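Local coordinates for alpha-1,3-glucanase (Paenibacillus glycanilyticus, PDB 6K0P), which hydrolyses the alpha-1,3-glucosidic linkages of alpha-1,3-glucan as a calcium-containing glycoside hydrolase of family 87, at residues A[20-25]-A[170-175]; A[74-79]-A[136-141]; A[66-71]-A[151-156]. The protein carries 1 engineered substitution. All coordinates share one frame; numbering follows the deposited sequence. Where two conformers were deposited one is given.

Contact 1. Residues A[20-25]-A[170-175]; sequences TIMEAE and LETENV. With CA (calcium ion), chain J.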
loop_
_atom_site.group_PDB
_atom_site.type_symbol
_atom_site.label_atom_id
_atom_site.label_comp_id
_atom_site.label_asym_id
_atom_site.label_seq_id
_atom_site.Cartn_x
_atom_site.Cartn_y
_atom_site.Cartn_z
ATOM N N THR A 20 -15.869 0.223 5.633
ATOM C CA THR A 20 -16.334 0.629 4.315
ATOM C C THR A 20 -15.644 1.939 3.961
ATOM O O THR A 20 -15.515 2.826 4.810
ATOM C CB THR A 20 -17.847 0.857 4.359
ATOM O OG1 THR A 20 -18.495 -0.370 4.717
ATOM C CG2 THR A 20 -18.383 1.327 3.005
ATOM N N ILE A 21 -15.185 2.054 2.718
ATOM C CA ILE A 21 -14.542 3.267 2.227
ATOM C C ILE A 21 -15.531 4.035 1.366
ATOM O O ILE A 21 -16.098 3.487 0.411
ATOM C CB ILE A 21 -13.274 2.937 1.428
ATOM C CG1 ILE A 21 -12.242 2.277 2.340
ATOM C CG2 ILE A 21 -12.727 4.204 0.762
ATOM C CD1 ILE A 21 -11.101 1.675 1.597
ATOM N N MET A 22 -15.735 5.309 1.689
ATOM C CA MET A 22 -16.651 6.147 0.924
ATOM C C MET A 22 -15.943 7.412 0.474
ATOM O O MET A 22 -15.366 8.132 1.296
ATOM C CB MET A 22 -17.890 6.478 1.757
ATOM C CG MET A 22 -18.615 5.206 2.200
ATOM S SD MET A 22 -20.298 5.526 2.718
ATOM C CE MET A 22 -19.994 6.549 4.130
ATOM N N GLU A 23 -15.973 7.678 -0.831
ATOM C CA GLU A 23 -15.316 8.865 -1.366
ATOM C C GLU A 23 -16.161 10.099 -1.089
ATOM O O GLU A 23 -17.382 10.095 -1.287
ATOM C CB GLU A 23 -15.106 8.726 -2.876
ATOM C CG GLU A 23 -14.199 7.567 -3.283
ATOM C CD GLU A 23 -12.737 7.790 -2.927
ATOM O OE1 GLU A 23 -12.371 8.904 -2.483
ATOM O OE2 GLU A 23 -11.953 6.832 -3.095
ATOM N N ALA A 24 -15.502 11.174 -0.641
ATOM C CA ALA A 24 -16.229 12.399 -0.325
ATOM C C ALA A 24 -16.941 12.948 -1.550
ATOM O O ALA A 24 -18.079 13.435 -1.451
ATOM C CB ALA A 24 -15.258 13.447 0.219
ATOM N N GLU A 25 -16.285 12.875 -2.708
ATOM C CA GLU A 25 -16.735 13.508 -3.946
ATOM C C GLU A 25 -17.848 12.749 -4.649
ATOM O O GLU A 25 -18.267 13.174 -5.733
ATOM C CB GLU A 25 -15.546 13.677 -4.902
ATOM C CG GLU A 25 -14.914 12.369 -5.375
ATOM C CD GLU A 25 -13.821 11.837 -4.443
ATOM O OE1 GLU A 25 -13.756 12.239 -3.252
ATOM O OE2 GLU A 25 -13.019 11.006 -4.916
ATOM N N LEU A 170 -13.911 8.779 3.667
ATOM C CA LEU A 170 -14.263 8.407 5.029
ATOM C C LEU A 170 -14.307 6.890 5.114
ATOM O O LEU A 170 -14.985 6.246 4.306
ATOM C CB LEU A 170 -15.642 8.984 5.367
ATOM C CG LEU A 170 -16.184 8.794 6.785
ATOM C CD1 LEU A 170 -15.381 9.653 7.749
ATOM C CD2 LEU A 170 -17.673 9.145 6.826
ATOM N N GLU A 171 -13.572 6.316 6.072
ATOM C CA GLU A 171 -13.778 4.926 6.470
ATOM C C GLU A 171 -14.860 4.918 7.529
ATOM O O GLU A 171 -14.868 5.777 8.416
ATOM C CB GLU A 171 -12.539 4.323 7.139
ATOM C CG GLU A 171 -11.321 4.195 6.287
ATOM C CD GLU A 171 -10.162 3.579 7.058
ATOM O OE1 GLU A 171 -10.403 2.820 8.020
ATOM O OE2 GLU A 171 -9.004 3.845 6.711
ATOM N N THR A 172 -15.766 3.947 7.449
ATOM C CA THR A 172 -16.748 3.721 8.508
ATOM C C THR A 172 -16.653 2.278 8.983
ATOM O O THR A 172 -16.415 1.372 8.185
ATOM C CB THR A 172 -18.178 4.068 8.054
ATOM O OG1 THR A 172 -18.689 3.044 7.189
ATOM C CG2 THR A 172 -18.187 5.399 7.312
ATOM N N GLU A 173 -16.804 2.067 10.291
ATOM C CA GLU A 173 -16.635 0.733 10.853
ATOM C C GLU A 173 -17.513 0.594 12.086
ATOM O O GLU A 173 -17.668 1.542 12.864
ATOM C CB GLU A 173 -15.159 0.486 11.218
ATOM C CG GLU A 173 -14.835 -0.965 11.549
ATOM C CD GLU A 173 -13.350 -1.214 11.758
ATOM O OE1 GLU A 173 -12.530 -0.346 11.382
ATOM O OE2 GLU A 173 -13.009 -2.279 12.307
ATOM N N ASN A 174 -18.084 -0.599 12.262
ATOM C CA ASN A 174 -18.786 -0.960 13.491
ATOM C C ASN A 174 -17.827 -1.813 14.319
ATOM O O ASN A 174 -17.674 -3.015 14.079
ATOM C CB ASN A 174 -20.073 -1.709 13.171
ATOM C CG ASN A 174 -20.888 -2.000 14.406
ATOM O OD1 ASN A 174 -20.581 -1.503 15.490
ATOM N ND2 ASN A 174 -21.945 -2.798 14.252
ATOM N N VAL A 175 -17.177 -1.186 15.286
ATOM C CA VAL A 175 -16.140 -1.835 16.078
ATOM C C VAL A 175 -16.782 -2.501 17.289
ATOM O O VAL A 175 -17.520 -1.861 18.052
ATOM C CB VAL A 175 -15.086 -0.806 16.513
ATOM C CG1 VAL A 175 -13.936 -1.495 17.239
ATOM C CG2 VAL A 175 -14.561 -0.064 15.281
HETATM CA CA CA J . -11.629 11.054 -2.829
#
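M22 and T172 meet because the methionine chain bends at its last torsion (chi3 -64°), swinging CE toward the threonine, whose CG2 is anti to its own carbonyl carbon. The two side chains cross at about a right angle, and M22 CE comes to 3.8 Å from T172 CG2. A more distant apolar neighbour is L170, with CD2 4.4 Å from M22 CE. Methionine suits this place because its flexible thioether can fit between branched groups. T20, M22, L170 and T172 share one face of the sheet, where F66 of the opposing sheet packs on M22 and L170, as in a beta-sandwich of the galactose-binding-like clan.

The backbones form an antiparallel pair, with T20 opposite T172 and M22 opposite L170 as hydrogen-bonded pairs. The bond from T20 N to T172 O measures 2.9 Å, and the other three are equally short. I21 and E171 form the non-hydrogen-bonded pair between them and point to the other face, where E171 OE2 makes salt bridges with K326 and R350.

Just beyond the pairing, E23 binds calcium through OE1 alone of its carboxylate, at 2.3 Å, its OE2 being hydrogen-bonded elsewhere. E25 grips the same ion with both oxygens, OE1 and OE2, each at 2.5 Å from the calcium. Backbone carbonyls of S50, S53 and D168 add further ligands. Glutamate suits both places, offering hard anionic oxygens on a chain that can bend. The ion thus ties the end of strand 20-23 to D168 of strand 165-173, and its charge would probably offset the repulsion between the two carboxylates.

Contact 2. Residues A[74-79]-A[136-141]; sequences AFVLRN and YEDAQL. With GLC (alpha-D-glucopyranose), chain D.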
loop_
_atom_site.group_PDB
_atom_site.type_symbol
_atom_site.label_atom_id
_atom_site.label_comp_id
_atom_site.label_asym_id
_atom_site.label_seq_id
_atom_site.Cartn_x
_atom_site.Cartn_y
_atom_site.Cartn_z
ATOM N N ALA A 74 -17.300 4.107 14.363
ATOM C CA ALA A 74 -15.922 4.563 14.270
ATOM C C ALA A 74 -15.629 5.002 12.849
ATOM O O ALA A 74 -16.221 4.492 11.891
ATOM C CB ALA A 74 -14.952 3.453 14.683
ATOM N N PHE A 75 -14.697 5.945 12.723
ATOM C CA PHE A 75 -14.513 6.674 11.472
ATOM C C PHE A 75 -13.050 7.019 11.274
ATOM O O PHE A 75 -12.350 7.367 12.234
ATOM C CB PHE A 75 -15.343 7.967 11.476
ATOM C CG PHE A 75 -16.808 7.722 11.684
ATOM C CD1 PHE A 75 -17.626 7.419 10.607
ATOM C CD2 PHE A 75 -17.348 7.715 12.960
ATOM C CE1 PHE A 75 -18.963 7.146 10.795
ATOM C CE2 PHE A 75 -18.685 7.426 13.150
ATOM C CZ PHE A 75 -19.495 7.156 12.067
ATOM N N VAL A 76 -12.599 6.966 10.023
ATOM C CA VAL A 76 -11.290 7.493 9.645
ATOM C C VAL A 76 -11.493 8.487 8.508
ATOM O O VAL A 76 -12.068 8.142 7.466
ATOM C CB VAL A 76 -10.288 6.393 9.258
ATOM C CG1 VAL A 76 -8.941 7.026 8.892
ATOM C CG2 VAL A 76 -10.110 5.393 10.413
ATOM N N LEU A 77 -11.037 9.720 8.713
ATOM C CA LEU A 77 -11.158 10.780 7.720
ATOM C C LEU A 77 -9.794 11.014 7.074
ATOM O O LEU A 77 -8.868 11.500 7.732
ATOM C CB LEU A 77 -11.640 12.065 8.394
ATOM C CG LEU A 77 -12.009 13.191 7.436
ATOM C CD1 LEU A 77 -13.368 12.894 6.787
ATOM C CD2 LEU A 77 -12.031 14.501 8.207
ATOM N N ARG A 78 -9.666 10.678 5.789
ATOM C CA ARG A 78 -8.467 11.039 5.040
ATOM C C ARG A 78 -8.656 12.452 4.516
ATOM O O ARG A 78 -9.668 12.750 3.865
ATOM C CB ARG A 78 -8.195 10.083 3.877
ATOM C CG ARG A 78 -6.824 10.304 3.213
ATOM C CD ARG A 78 -6.520 9.241 2.169
ATOM N NE ARG A 78 -5.089 9.114 1.885
ATOM C CZ ARG A 78 -4.489 9.558 0.776
ATOM N NH1 ARG A 78 -5.179 10.204 -0.165
ATOM N NH2 ARG A 78 -3.188 9.361 0.612
ATOM N N ASN A 79 -7.689 13.313 4.816
ATOM C CA ASN A 79 -7.855 14.743 4.637
ATOM C C ASN A 79 -6.499 15.388 4.408
ATOM O O ASN A 79 -5.450 14.795 4.671
ATOM C CB ASN A 79 -8.521 15.362 5.877
ATOM C CG ASN A 79 -7.598 15.368 7.082
ATOM O OD1 ASN A 79 -6.830 16.318 7.278
ATOM N ND2 ASN A 79 -7.649 14.296 7.883
ATOM N N TYR A 136 -1.799 14.203 2.000
ATOM C CA TYR A 136 -2.932 13.685 2.758
ATOM C C TYR A 136 -2.481 12.932 4.004
ATOM O O TYR A 136 -1.390 12.361 4.055
ATOM C CB TYR A 136 -3.809 12.786 1.870
ATOM C CG TYR A 136 -4.664 13.622 0.954
ATOM C CD1 TYR A 136 -5.894 14.098 1.382
ATOM C CD2 TYR A 136 -4.217 14.000 -0.307
ATOM C CE1 TYR A 136 -6.668 14.922 0.581
ATOM C CE2 TYR A 136 -4.997 14.812 -1.126
ATOM C CZ TYR A 136 -6.219 15.266 -0.673
ATOM O OH TYR A 136 -7.004 16.078 -1.463
ATOM N N GLU A 137 -3.332 12.966 5.023
ATOM C CA GLU A 137 -3.140 12.158 6.219
ATOM C C GLU A 137 -4.510 11.845 6.807
ATOM O O GLU A 137 -5.550 12.211 6.247
ATOM C CB GLU A 137 -2.187 12.832 7.212
ATOM C CG GLU A 137 -0.832 12.127 7.339
ATOM C CD GLU A 137 -0.933 10.772 8.012
ATOM O OE1 GLU A 137 -0.052 9.918 7.787
ATOM O OE2 GLU A 137 -1.886 10.568 8.797
ATOM N N ASP A 138 -4.514 11.142 7.939
ATOM C CA ASP A 138 -5.740 10.542 8.447
ATOM C C ASP A 138 -6.034 11.010 9.864
ATOM O O ASP A 138 -5.123 11.264 10.661
ATOM C CB ASP A 138 -5.638 9.013 8.496
ATOM C CG ASP A 138 -5.567 8.366 7.127
ATOM O OD1 ASP A 138 -5.684 9.064 6.085
ATOM O OD2 ASP A 138 -5.386 7.126 7.107
ATOM N N ALA A 139 -7.324 11.080 10.181
ATOM C CA ALA A 139 -7.781 11.313 11.546
ATOM C C ALA A 139 -8.743 10.199 11.933
ATOM O O ALA A 139 -9.616 9.819 11.145
ATOM C CB ALA A 139 -8.496 12.664 11.655
ATOM N N GLN A 140 -8.587 9.679 13.150
ATOM C CA GLN A 140 -9.363 8.543 13.639
ATOM C C GLN A 140 -10.263 8.986 14.786
ATOM O O GLN A 140 -9.825 9.721 15.677
ATOM C CB GLN A 140 -8.433 7.426 14.143
ATOM C CG GLN A 140 -7.439 6.888 13.108
ATOM C CD GLN A 140 -6.242 7.802 12.879
ATOM O OE1 GLN A 140 -5.826 8.539 13.771
ATOM N NE2 GLN A 140 -5.704 7.773 11.664
ATOM N N LEU A 141 -11.514 8.516 14.785
ATOM C CA LEU A 141 -12.472 8.950 15.798
ATOM C C LEU A 141 -13.505 7.863 16.055
ATOM O O LEU A 141 -14.071 7.305 15.112
ATOM C CB LEU A 141 -13.192 10.218 15.330
ATOM C CG LEU A 141 -14.122 10.890 16.337
ATOM C CD1 LEU A 141 -13.303 11.486 17.457
ATOM C CD2 LEU A 141 -14.942 11.986 15.636
HETATM C C1 GLC D . -4.507 8.975 19.923
HETATM C C2 GLC D . -3.651 9.988 19.189
HETATM C C3 GLC D . -4.393 11.210 18.632
HETATM C C4 GLC D . -5.673 10.746 18.015
HETATM C C5 GLC D . -6.465 10.045 19.078
HETATM C C6 GLC D . -7.862 9.660 18.612
HETATM O O1 GLC D . -4.717 9.401 21.185
HETATM O O2 GLC D . -2.579 10.352 20.018
HETATM O O3 GLC D . -3.680 11.699 17.529
HETATM O O4 GLC D . -6.386 11.862 17.569
HETATM O O5 GLC D . -5.775 8.856 19.324
HETATM O O6 GLC D . -7.878 8.824 17.480
HETATM O O HOH W 1 -4.333 7.646 4.151
#
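R78 faces D138 and Y136, its chain extended from CG to NE, with CG anti to the backbone N (chi1 -171°). CB and CG pass beside the aspartate, CG 3.3 Å from D138 OD1, and CD continues past that oxygen. NE stays 4.2 Å from D138 OD1, too far for a direct ion pair, and a water joins the two. Y136 CB lies over the centre of the guanidinium face, 3.5 Å from R78 CZ and 3.7 Å from R78 NH2. NH1, 3.6 Å from Y136 CG, also makes a salt bridge with D168 and a bond to the E48 carbonyl. The guanidinium and Y136 ring planes are 15° apart.

In the antiparallel ladder L77 O takes two donors, A139 N and N79 ND2, from opposite faces. F75, L77 and L141 pack on strands 86-93 and 96-104 of the sandwich's other sheet. Near the F75-L141 end, Q140 O, in a glycan pocket, accepts at 2.8 Å from O6 of a bound glucose, which E218 also binds.

Arginine suits its place with an apolar stem and several N-H groups. With D138 OD2 bound by R350 and N327, each buried charge has several polar partners, which probably lowers the cost of enclosing it.

Contact 3. Residues A[66-71]-A[151-156]; sequences FTLTSP and TKIKIQ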
loop_
_atom_site.group_PDB
_atom_site.type_symbol
_atom_site.label_atom_id
_atom_site.label_comp_id
_atom_site.label_asym_id
_atom_site.label_seq_id
_atom_site.Cartn_x
_atom_site.Cartn_y
_atom_site.Cartn_z
ATOM N N PHE A 66 -22.055 12.392 3.943
ATOM C CA PHE A 66 -22.003 10.978 3.605
ATOM C C PHE A 66 -23.265 10.287 4.108
ATOM O O PHE A 66 -23.952 10.775 5.008
ATOM C CB PHE A 66 -20.810 10.298 4.290
ATOM C CG PHE A 66 -19.464 10.812 3.862
ATOM C CD1 PHE A 66 -18.918 11.936 4.451
ATOM C CD2 PHE A 66 -18.725 10.140 2.897
ATOM C CE1 PHE A 66 -17.669 12.407 4.071
ATOM C CE2 PHE A 66 -17.480 10.602 2.517
ATOM C CZ PHE A 66 -16.951 11.732 3.106
ATOM N N THR A 67 -23.552 9.121 3.530
ATOM C CA THR A 67 -24.640 8.271 4.001
ATOM C C THR A 67 -24.082 6.886 4.289
ATOM O O THR A 67 -23.491 6.254 3.409
ATOM C CB THR A 67 -25.767 8.185 2.969
ATOM O OG1 THR A 67 -26.259 9.502 2.697
ATOM C CG2 THR A 67 -26.915 7.333 3.508
ATOM N N LEU A 68 -24.253 6.417 5.518
ATOM C CA LEU A 68 -23.727 5.102 5.856
ATOM C C LEU A 68 -24.415 4.018 5.034
ATOM O O LEU A 68 -25.635 4.036 4.841
ATOM C CB LEU A 68 -23.941 4.816 7.341
ATOM C CG LEU A 68 -23.180 5.679 8.347
ATOM C CD1 LEU A 68 -23.415 5.135 9.752
ATOM C CD2 LEU A 68 -21.700 5.692 8.030
ATOM N N THR A 69 -23.621 3.065 4.550
ATOM C CA THR A 69 -24.153 1.869 3.910
ATOM C C THR A 69 -24.038 0.634 4.792
ATOM O O THR A 69 -24.531 -0.437 4.408
ATOM C CB THR A 69 -23.484 1.626 2.560
ATOM O OG1 THR A 69 -22.065 1.561 2.731
ATOM C CG2 THR A 69 -23.822 2.759 1.607
ATOM N N SER A 70 -23.409 0.763 5.957
ATOM C CA SER A 70 -23.352 -0.256 6.998
ATOM C C SER A 70 -23.312 0.470 8.333
ATOM O O SER A 70 -22.935 1.645 8.388
ATOM C CB SER A 70 -22.096 -1.132 6.852
ATOM O OG SER A 70 -22.126 -1.873 5.646
ATOM N N PRO A 71 -23.690 -0.193 9.428
ATOM C CA PRO A 71 -23.660 0.478 10.738
ATOM C C PRO A 71 -22.236 0.877 11.103
ATOM O O PRO A 71 -21.275 0.232 10.693
ATOM C CB PRO A 71 -24.192 -0.590 11.702
ATOM C CG PRO A 71 -25.003 -1.520 10.819
ATOM C CD PRO A 71 -24.287 -1.543 9.505
ATOM N N THR A 151 -27.782 6.450 8.071
ATOM C CA THR A 151 -27.497 7.675 8.809
ATOM C C THR A 151 -26.723 8.640 7.920
ATOM O O THR A 151 -25.815 8.232 7.188
ATOM C CB THR A 151 -26.632 7.341 10.033
ATOM O OG1 THR A 151 -27.318 6.413 10.883
ATOM C CG2 THR A 151 -26.304 8.589 10.838
ATOM N N LYS A 152 -27.083 9.926 7.994
ATOM C CA LYS A 152 -26.315 10.982 7.337
ATOM C C LYS A 152 -25.161 11.375 8.252
ATOM O O LYS A 152 -25.381 11.904 9.347
ATOM C CB LYS A 152 -27.190 12.205 7.074
ATOM C CG LYS A 152 -28.313 11.986 6.073
ATOM C CD LYS A 152 -27.814 11.392 4.778
ATOM C CE LYS A 152 -28.831 11.606 3.652
ATOM N NZ LYS A 152 -28.808 10.498 2.661
ATOM N N ILE A 153 -23.935 11.124 7.807
ATOM C CA ILE A 153 -22.735 11.502 8.543
ATOM C C ILE A 153 -22.124 12.676 7.798
ATOM O O ILE A 153 -21.620 12.523 6.677
ATOM C CB ILE A 153 -21.745 10.338 8.666
ATOM C CG1 ILE A 153 -22.350 9.191 9.491
ATOM C CG2 ILE A 153 -20.428 10.822 9.280
ATOM C CD1 ILE A 153 -22.622 9.544 10.949
ATOM N N LYS A 154 -22.204 13.855 8.403
ATOM C CA LYS A 154 -21.767 15.086 7.761
ATOM C C LYS A 154 -20.432 15.504 8.365
ATOM O O LYS A 154 -20.274 15.513 9.590
ATOM C CB LYS A 154 -22.836 16.164 7.955
ATOM C CG LYS A 154 -22.502 17.509 7.359
ATOM C CD LYS A 154 -23.721 18.445 7.386
ATOM C CE LYS A 154 -24.211 18.691 8.805
ATOM N NZ LYS A 154 -24.989 19.974 8.829
ATOM N N ILE A 155 -19.460 15.804 7.505
ATOM C CA ILE A 155 -18.198 16.402 7.920
ATOM C C ILE A 155 -18.334 17.883 7.625
ATOM O O ILE A 155 -18.565 18.259 6.473
ATOM C CB ILE A 155 -17.020 15.804 7.141
ATOM C CG1 ILE A 155 -16.995 14.280 7.287
ATOM C CG2 ILE A 155 -15.705 16.425 7.604
ATOM C CD1 ILE A 155 -16.859 13.799 8.737
ATOM N N GLN A 156 -18.229 18.721 8.652
ATOM C CA GLN A 156 -18.546 20.136 8.506
ATOM C C GLN A 156 -17.508 20.989 9.217
ATOM O O GLN A 156 -17.057 20.660 10.321
ATOM C CB GLN A 156 -19.941 20.427 9.073
ATOM C CG GLN A 156 -20.392 21.877 8.974
ATOM C CD GLN A 156 -21.881 22.010 9.196
ATOM O OE1 GLN A 156 -22.676 21.563 8.374
ATOM N NE2 GLN A 156 -22.268 22.624 10.309
#
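F66 and I155 approach at a slant, with F66 CE1 3.8 Å from I155 CG1, while the ring edge faces I153 O, which lies 3.5 Å from F66 CD1. L68 and T151 instead lie side by side and point the same way, L68 CD1 being 3.9 Å from T151 CB. L68 also slants across I153, its CG 3.8 Å from I153 CG1. Large apolar residues suit this face because it looks onto the second sheet, where L170 meets F66 and I153, and T172 meets L68.

The strands belong to the four-stranded antiparallel sheet of a beta-sandwich, 63-67 being one of its outermost strands. The pairing uses both bonds between F66 and I153, then continues past the strand end with L68 N to T151 O at 2.9 Å.

On the other face K152 bends at chi2 (-52°), which carries CD to 3.2 Å from T67 OG1. A long, flexible lysine suits this partly exposed face, since it can fold back until its NZ donates to the threonine hydroxyl oxygen, T67 OG1, at 2.7 Å. An alanine here, ending at CB, would probably leave T67 OG1 without its donor and open a gap where CD lay against it.

Overall arrangement
Contacts 1 and 2 lie in one antiparallel sheet, their centres about 9 Å apart, because strand 165-173 runs between strands 20-23 and 72-80. Contact 3 belongs to the facing four-stranded sheet, its centre about 8 Å from that of contact 1 and about 14 Å from that of contact 2. Contact 3 meets the others through F66 with A24, P71 with N174, L68 and I153 with F75, and I155 with L77. Along the chain the contacts are nested, contact 2 within contact 3 and contact 3 within contact 1. Contact 1 pairs the first and last strands of the sandwich domain, which carries a calcium site at contact 1 and part of a glycan pocket at contact 2. The next domain is a beta-helix.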